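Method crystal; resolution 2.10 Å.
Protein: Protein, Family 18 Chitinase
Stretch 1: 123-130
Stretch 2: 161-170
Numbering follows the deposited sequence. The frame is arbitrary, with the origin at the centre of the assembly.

Stretch 1 (123-130) DIDYEHFQ
Stretch 2 161-170: PFPSVDEYYL

This is a mainly aromatic contact, in which the end of a strand and the residues after it lie against a turn and the first turn of a helix, fastened by one direct hydrogen bond and one water bridge.

The first stretch enters as a strand at 123-125, with phi/psi near -130/144 at Asp123 and -107/113 at Ile124, then runs on in extended and bridging conformations, Glu127 at -123/-4 and Phe129 at -127/19. The second opens extended at Phe162 (-159/169), makes a 3-10 segment at 163-165 and passes into a helix from Asp166 that continues beyond Leu170. Val165 N donates to Phe162 O at 3.0 Å to close the turn. Val165 then takes the N-cap position, its phi/psi of -105/10 leading into helical values, and the hydrogen bond from Leu170 N to Asp166 O, 2.9 Å, is the first strong i to i+4 bond of the helix.

The pairing rises in the same order along both chains. CA of Asp125 lies 7.3 Å from CA of Pro161, CA of Glu127 6.7 Å from CA of Val165, and CA of Phe129 8.2 Å from CA of Tyr168. These spacings leave room for side chains between the backbones, and 401 Å² of surface is buried, both sides summed.

Phe129 and Tyr168 form the centre. Both point their CA-to-CB bonds toward the other stretch and both use the m rotamer, chi1 -50° and -53°, with chi2 -95° and -78°. Their rings make an offset stack, centroids 4.1 Å apart and planes at 8°. The offset sets each CB over the partner's face: Phe129 CB is 3.7 Å from the Tyr168 ring centroid, and Tyr168 CB is 3.9 Å from the Phe129 ring centroid, so two CH-pi contacts reinforce the stack. Beyond the rings, water 1 donates to Phe129 O at 2.7 Å and hydrogen-bonds Tyr168 OH at 2.9 Å, tying the Phe129 carbonyl to the phenol of Tyr168.

Apolar neighbours meet the edge of the Phe129 ring. Val165 (m, chi1 -61°) brings CG1 to 3.7 Å from Phe129 CE2, while Tyr169 CE2 lies 3.9 Å from Phe129 CZ.

Tyr169 supplies the direct polar anchor. Its CA-to-CB bond points sideways, but chi1 of -69° and chi2 of -81° carry the phenol to the first stretch, where Tyr169 OH donates to Tyr126 O at 2.8 Å. The carbonyl of buried Tyr126 thus gains a donor. Tyr126 N is also near, 3.1 Å from Tyr169 OH. On the strand, Ile124 (m, m) packs its CG2 3.9 Å from Tyr169 CE1, covering the edge of the phenol ring with a methyl group.

Glu127 and Phe162 complete the contact. Phe162, with chi1 of 48° (p) and chi2 of -83°, brings CE1 to 3.6 Å from Glu127 CD, so the carboxyl group meets the Phe162 ring at its edge. Glu127 has chi1 -52° (m), chi2 -175° (t) and chi3 -5°, and its OE2 sits 2.6 Å from Asp125 OD2, close enough that one acid probably holds a proton.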

# COMPACT_ATOMS: atom_id res chain seq x y z
N ASP A 123 -1.49 -5.30 -2.17
CA ASP A 123 -1.79 -4.41 -1.07
C ASP A 123 -3.28 -4.05 -1.11
O ASP A 123 -3.82 -3.85 -2.14
CB ASP A 123 -0.93 -3.16 -1.07
CG ASP A 123 -1.40 -2.08 -0.03
OD1 ASP A 123 -1.52 -2.35 1.16
OD2 ASP A 123 -1.71 -1.00 -0.44
N ILE A 124 -3.88 -3.93 0.05
CA ILE A 124 -5.28 -3.60 0.11
C ILE A 124 -5.54 -2.16 0.55
O ILE A 124 -5.22 -1.80 1.64
CB ILE A 124 -6.09 -4.56 1.00
CG1 ILE A 124 -5.67 -6.03 0.77
CG2 ILE A 124 -7.50 -4.29 0.89
CD1 ILE A 124 -5.90 -6.53 -0.58
N ASP A 125 -6.07 -1.35 -0.33
CA ASP A 125 -6.32 0.07 -0.07
C ASP A 125 -7.75 0.60 -0.42
O ASP A 125 -7.88 1.64 -0.95
CB ASP A 125 -5.20 0.98 -0.59
CG ASP A 125 -5.39 2.53 -0.17
OD1 ASP A 125 -5.21 3.34 -1.01
OD2 ASP A 125 -5.77 2.81 0.93
N TYR A 126 -8.79 -0.17 -0.17
CA TYR A 126 -10.12 0.35 -0.19
C TYR A 126 -10.36 1.32 1.01
O TYR A 126 -9.94 1.06 2.09
CB TYR A 126 -11.15 -0.72 -0.26
CG TYR A 126 -11.26 -1.44 -1.54
CD1 TYR A 126 -12.02 -0.94 -2.57
CD2 TYR A 126 -10.62 -2.65 -1.72
CE1 TYR A 126 -12.11 -1.60 -3.75
CE2 TYR A 126 -10.73 -3.32 -2.87
CZ TYR A 126 -11.46 -2.81 -3.91
OH TYR A 126 -11.53 -3.49 -5.05
N GLU A 127 -10.97 2.45 0.74
CA GLU A 127 -11.20 3.50 1.72
C GLU A 127 -12.70 3.97 1.98
O GLU A 127 -12.96 4.83 2.77
CB GLU A 127 -10.23 4.67 1.47
CG GLU A 127 -8.72 4.28 1.39
CD GLU A 127 -7.75 5.46 1.25
OE1 GLU A 127 -8.16 6.58 1.13
OE2 GLU A 127 -6.57 5.26 1.28
N HIS A 128 -13.62 3.42 1.20
CA HIS A 128 -15.02 3.74 1.31
C HIS A 128 -15.89 2.51 1.28
O HIS A 128 -15.72 1.66 0.47
CB HIS A 128 -15.43 4.80 0.28
CG HIS A 128 -14.53 5.99 0.24
ND1 HIS A 128 -14.75 7.10 0.98
CD2 HIS A 128 -13.39 6.21 -0.44
CE1 HIS A 128 -13.79 7.97 0.77
NE2 HIS A 128 -12.95 7.45 -0.08
N PHE A 129 -16.76 2.44 2.26
CA PHE A 129 -17.56 1.27 2.55
C PHE A 129 -19.11 1.50 2.66
O PHE A 129 -19.79 0.72 3.20
CB PHE A 129 -16.98 0.48 3.74
CG PHE A 129 -15.50 0.16 3.65
CD1 PHE A 129 -15.06 -1.02 3.14
CD2 PHE A 129 -14.56 1.03 4.07
CE1 PHE A 129 -13.71 -1.33 3.07
CE2 PHE A 129 -13.22 0.74 3.97
CZ PHE A 129 -12.81 -0.44 3.51
N GLN A 130 -19.60 2.59 2.12
CA GLN A 130 -20.99 3.00 2.21
C GLN A 130 -21.99 2.08 1.50
O GLN A 130 -23.12 2.15 1.75
CB GLN A 130 -21.17 4.44 1.75
CG GLN A 130 -20.80 5.48 2.69
CD GLN A 130 -20.79 6.84 2.04
OE1 GLN A 130 -21.73 7.56 2.13
NE2 GLN A 130 -19.71 7.19 1.43
N PRO A 161 -4.69 0.45 6.36
CA PRO A 161 -5.73 1.13 7.12
C PRO A 161 -5.35 2.50 7.75
O PRO A 161 -4.26 2.97 7.68
CB PRO A 161 -6.08 0.09 8.20
CG PRO A 161 -4.94 -0.54 8.47
CD PRO A 161 -4.08 -0.57 7.20
N PHE A 162 -6.35 3.12 8.35
CA PHE A 162 -6.27 4.34 9.13
C PHE A 162 -7.52 4.40 10.03
O PHE A 162 -8.40 3.61 9.87
CB PHE A 162 -6.08 5.61 8.27
CG PHE A 162 -7.01 5.71 7.11
CD1 PHE A 162 -6.76 5.07 5.89
CD2 PHE A 162 -8.17 6.42 7.22
CE1 PHE A 162 -7.66 5.18 4.86
CE2 PHE A 162 -9.04 6.50 6.18
CZ PHE A 162 -8.77 5.87 5.02
N PRO A 163 -7.56 5.31 10.99
CA PRO A 163 -8.50 5.17 12.08
C PRO A 163 -9.94 5.13 11.58
O PRO A 163 -10.61 4.28 11.99
CB PRO A 163 -8.26 6.40 12.89
CG PRO A 163 -6.84 6.62 12.79
CD PRO A 163 -6.52 6.27 11.34
N SER A 164 -10.33 5.97 10.65
CA SER A 164 -11.72 5.96 10.19
C SER A 164 -12.20 4.68 9.48
O SER A 164 -13.33 4.45 9.43
CB SER A 164 -12.12 7.19 9.42
OG SER A 164 -11.34 7.31 8.31
N VAL A 165 -11.28 3.89 8.96
CA VAL A 165 -11.56 2.60 8.40
C VAL A 165 -11.18 1.37 9.23
O VAL A 165 -11.27 0.29 8.78
CB VAL A 165 -11.07 2.46 6.93
CG1 VAL A 165 -11.75 3.48 6.06
CG2 VAL A 165 -9.59 2.53 6.85
N ASP A 166 -10.80 1.57 10.46
CA ASP A 166 -10.32 0.50 11.29
C ASP A 166 -11.33 -0.65 11.49
O ASP A 166 -10.92 -1.73 11.61
CB ASP A 166 -9.82 1.01 12.65
CG ASP A 166 -8.35 1.40 12.65
OD1 ASP A 166 -7.56 0.93 11.87
OD2 ASP A 166 -8.08 2.19 13.44
N GLU A 167 -12.62 -0.35 11.51
CA GLU A 167 -13.64 -1.35 11.75
C GLU A 167 -13.62 -2.46 10.68
O GLU A 167 -13.64 -3.59 10.99
CB GLU A 167 -15.04 -0.72 11.93
CG GLU A 167 -16.12 -1.74 12.22
CD GLU A 167 -17.52 -1.18 12.49
OE1 GLU A 167 -17.82 -0.08 12.12
OE2 GLU A 167 -18.31 -1.89 13.08
N TYR A 168 -13.53 -2.02 9.43
CA TYR A 168 -13.42 -2.86 8.24
C TYR A 168 -12.16 -3.70 8.12
O TYR A 168 -12.22 -4.87 7.98
CB TYR A 168 -13.63 -2.00 6.99
CG TYR A 168 -14.91 -1.20 7.04
CD1 TYR A 168 -16.10 -1.77 6.78
CD2 TYR A 168 -14.89 0.11 7.45
CE1 TYR A 168 -17.24 -1.09 6.88
CE2 TYR A 168 -16.05 0.84 7.53
CZ TYR A 168 -17.23 0.23 7.25
OH TYR A 168 -18.39 0.93 7.30
N TYR A 169 -11.03 -3.05 8.31
CA TYR A 169 -9.73 -3.68 8.39
C TYR A 169 -9.50 -4.65 9.57
O TYR A 169 -8.86 -5.63 9.43
CB TYR A 169 -8.58 -2.69 8.14
CG TYR A 169 -8.57 -2.22 6.69
CD1 TYR A 169 -7.99 -3.01 5.74
CD2 TYR A 169 -9.21 -1.05 6.28
CE1 TYR A 169 -8.01 -2.68 4.45
CE2 TYR A 169 -9.21 -0.69 4.95
CZ TYR A 169 -8.61 -1.52 4.03
OH TYR A 169 -8.58 -1.26 2.75
N LEU A 170 -10.01 -4.32 10.73
CA LEU A 170 -9.97 -5.21 11.88
C LEU A 170 -10.76 -6.51 11.68
O LEU A 170 -10.34 -7.54 12.04
CB LEU A 170 -10.34 -4.51 13.20
CG LEU A 170 -9.32 -3.54 13.83
CD1 LEU A 170 -9.94 -2.71 14.87
CD2 LEU A 170 -8.10 -4.28 14.31
O HOH W 1 -20.68 0.26 5.71